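Local coordinates for protein dihydroorotase (Saccharomyces cerevisiae, PDB 7CA0) that catalyses the reversible, zinc-dependent cyclisation of N-carbamoyl-L-aspartate to dihydroorotate, the third step of de novo pyrimidine biosynthesis, at residues H14-E19 / Y39-L44. Residues are numbered along the deposited sequence; the frame is centred on the assembly and turned at random.
With ZN (zinc ion), chain E; FOT (5-fluoro-2,6-dioxo-1,2,3,6-tetrahydropyrimidine-4-carboxylic acid), chain G.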
loop_
_atom_site.group_PDB
_atom_site.type_symbol
_atom_site.label_atom_id
_atom_site.label_comp_id
_atom_site.label_asym_id
_atom_site.label_seq_id
_atom_site.Cartn_x
_atom_site.Cartn_y
_atom_site.Cartn_z
ATOM N N HIS A 14 17.141 3.708 -16.866
ATOM C CA HIS A 14 17.078 3.338 -15.444
ATOM C C HIS A 14 16.973 1.809 -15.350
ATOM O O HIS A 14 15.873 1.259 -15.412
ATOM C CB HIS A 14 15.911 4.016 -14.753
ATOM C CG HIS A 14 16.011 4.028 -13.258
ATOM N ND1 HIS A 14 15.883 5.180 -12.514
ATOM C CD2 HIS A 14 16.227 3.030 -12.368
ATOM C CE1 HIS A 14 16.015 4.892 -11.231
ATOM N NE2 HIS A 14 16.225 3.595 -11.114
ATOM N N VAL A 15 18.122 1.144 -15.184
ATOM C CA VAL A 15 18.222 -0.311 -15.238
ATOM C C VAL A 15 18.943 -0.819 -13.997
ATOM O O VAL A 15 19.960 -0.249 -13.588
ATOM C CB VAL A 15 18.960 -0.780 -16.516
ATOM C CG1 VAL A 15 19.327 -2.268 -16.429
ATOM C CG2 VAL A 15 18.102 -0.533 -17.759
ATOM N N HIS A 16 18.412 -1.884 -13.392
ATOM C CA HIS A 16 19.096 -2.626 -12.345
ATOM C C HIS A 16 19.375 -4.045 -12.798
ATOM O O HIS A 16 18.449 -4.766 -13.183
ATOM C CB HIS A 16 18.265 -2.666 -11.064
ATOM C CG HIS A 16 18.066 -1.328 -10.439
ATOM N ND1 HIS A 16 18.851 -0.872 -9.404
ATOM C CD2 HIS A 16 17.188 -0.336 -10.714
ATOM C CE1 HIS A 16 18.466 0.347 -9.068
ATOM N NE2 HIS A 16 17.455 0.694 -9.842
ATOM N N VAL A 17 20.636 -4.469 -12.770
ATOM C CA VAL A 17 20.935 -5.847 -13.259
ATOM C C VAL A 17 21.607 -6.688 -12.181
ATOM O O VAL A 17 22.057 -7.764 -12.509
ATOM C CB VAL A 17 21.835 -5.818 -14.508
ATOM C CG1 VAL A 17 22.224 -7.230 -14.917
ATOM C CG2 VAL A 17 21.137 -5.097 -15.651
ATOM N N ARG A 18 21.745 -6.153 -10.973
ATOM C CA ARG A 18 22.306 -6.867 -9.794
ATOM C C ARG A 18 23.703 -7.415 -10.086
ATOM O O ARG A 18 24.481 -6.750 -10.756
ATOM C CB ARG A 18 21.395 -8.007 -9.340
ATOM C CG ARG A 18 19.933 -7.629 -9.193
ATOM C CD ARG A 18 19.680 -6.406 -8.350
ATOM N NE ARG A 18 18.266 -6.235 -8.115
ATOM C CZ ARG A 18 17.699 -5.127 -7.697
ATOM N NH1 ARG A 18 18.424 -4.060 -7.449
ATOM N NH2 ARG A 18 16.401 -5.090 -7.523
ATOM N N GLU A 19 24.006 -8.567 -9.501
ATOM C CA GLU A 19 25.291 -9.269 -9.686
ATOM C C GLU A 19 25.030 -10.773 -9.662
ATOM O O GLU A 19 23.883 -11.182 -9.599
ATOM C CB GLU A 19 26.208 -8.970 -8.510
ATOM C CG GLU A 19 27.014 -7.705 -8.654
ATOM C CD GLU A 19 27.914 -7.435 -7.463
ATOM O OE1 GLU A 19 27.383 -7.104 -6.387
ATOM O OE2 GLU A 19 29.139 -7.564 -7.614
ATOM N N TYR A 39 21.214 2.529 -19.056
ATOM C CA TYR A 39 21.921 3.209 -17.966
ATOM C C TYR A 39 21.891 2.338 -16.708
ATOM O O TYR A 39 20.812 2.095 -16.155
ATOM C CB TYR A 39 21.288 4.569 -17.687
ATOM C CG TYR A 39 22.071 5.404 -16.707
ATOM C CD1 TYR A 39 23.330 5.889 -17.026
ATOM C CD2 TYR A 39 21.558 5.693 -15.453
ATOM C CE1 TYR A 39 24.056 6.648 -16.123
ATOM C CE2 TYR A 39 22.276 6.456 -14.538
ATOM C CZ TYR A 39 23.522 6.930 -14.880
ATOM O OH TYR A 39 24.244 7.688 -13.977
ATOM N N ILE A 40 23.065 1.893 -16.245
ATOM C CA ILE A 40 23.168 0.871 -15.198
ATOM C C ILE A 40 23.316 1.519 -13.818
ATOM O O ILE A 40 24.235 2.309 -13.586
ATOM C CB ILE A 40 24.335 -0.093 -15.485
ATOM C CG1 ILE A 40 24.130 -0.782 -16.831
ATOM C CG2 ILE A 40 24.426 -1.165 -14.429
ATOM C CD1 ILE A 40 22.931 -1.706 -16.860
ATOM N N MET A 41 22.412 1.165 -12.884
ATOM C CA MET A 41 22.382 1.761 -11.559
ATOM C C MET A 41 23.353 1.054 -10.610
ATOM O O MET A 41 23.694 -0.109 -10.824
ATOM C CB MET A 41 20.964 1.722 -10.994
ATOM C CG MET A 41 19.979 2.689 -11.676
ATOM S SD MET A 41 20.597 4.371 -11.632
ATOM C CE MET A 41 19.383 5.363 -12.507
ATOM N N PRO A 42 23.844 1.761 -9.585
ATOM C CA PRO A 42 24.974 1.277 -8.764
ATOM C C PRO A 42 24.652 0.678 -7.385
ATOM O O PRO A 42 25.594 0.432 -6.613
ATOM C CB PRO A 42 25.779 2.567 -8.579
ATOM C CG PRO A 42 24.694 3.617 -8.390
ATOM C CD PRO A 42 23.563 3.192 -9.333
ATOM N N ASN A 43 23.392 0.454 -7.024
ATOM C CA ASN A 43 23.061 0.081 -5.649
ATOM C C ASN A 43 23.242 -1.426 -5.424
ATOM O O ASN A 43 22.332 -2.149 -5.025
ATOM C CB ASN A 43 21.649 0.541 -5.310
ATOM C CG ASN A 43 20.596 -0.092 -6.211
ATOM O OD1 ASN A 43 20.901 -0.504 -7.328
ATOM N ND2 ASN A 43 19.357 -0.193 -5.719
ATOM N N LEU A 44 24.459 -1.893 -5.683
ATOM C CA LEU A 44 24.874 -3.234 -5.311
ATOM C C LEU A 44 25.301 -3.256 -3.841
ATOM O O LEU A 44 25.408 -2.216 -3.172
ATOM C CB LEU A 44 26.027 -3.721 -6.184
ATOM C CG LEU A 44 26.071 -3.446 -7.678
ATOM C CD1 LEU A 44 27.298 -4.123 -8.263
ATOM C CD2 LEU A 44 24.812 -3.963 -8.329
HETATM ZN ZN ZN E . 16.034 2.167 -9.611
HETATM C C2 FOT G . 16.642 -1.500 -6.713
HETATM C C6 FOT G . 14.596 -2.194 -6.103
HETATM C C5 FOT G . 14.094 -0.896 -6.277
HETATM O O2 FOT G . 17.755 -1.809 -6.890
HETATM N N3 FOT G . 16.267 -0.195 -6.922
HETATM N N1 FOT G . 15.839 -2.501 -6.311
HETATM O O6 FOT G . 13.978 -3.144 -5.770
HETATM F F5 FOT G . 12.788 -0.556 -6.079
HETATM C C4 FOT G . 15.017 0.162 -6.718
HETATM C C41 FOT G . 14.550 1.620 -6.927
HETATM O O42 FOT G . 15.342 2.583 -6.863
HETATM O O41 FOT G . 13.358 1.916 -7.169
#
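The HxH zinc motif of the amidohydrolase TIM barrel straddles the end of strand 11-15, which pairs in parallel with strand 37-40. Val-15 ties the two together: its N donates to Tyr-39 O (3.0 Å) and its O accepts from Met-41 N (2.9 Å), while its CG1 packs on Ile-40 CD1 toward helices 29-32 and 51-64. His-14 and His-16 both reach the zinc through NE2, each at 2.1 Å, and Asp-258 joins them there. Met-41 suits its place because a long, flexible, apolar chain can bend to lay carbon over two imidazole faces at once. Bent at chi2 (-55°), it sets CE over the centre of the His-14 ring, 3.5 Å from the centroid, and CB over the rim of the His-16 ring. His-14 ND1 is held by Glu-179, which fixes the ring's rotation and probably makes NE2 a stronger ligand. Asn-43 offers both amide ends: OD1 takes a weak, bent bond from His-16 ND1, and ND2 donates to O2 of the bound 5-fluoroorotate (2.6 Å), which covers the other face of His-16. Arg-18, with several N-H groups, serves O2 through NH1, in a bond modelled doubtfully short, and Pro-261 O through NH2. A leucine in place of Arg-18 would probably cost O2 one of its donors and leave Pro-261 O without this N-H. Farther out, Leu-44 CD1 lies 3.5 Å from Glu-19 CD.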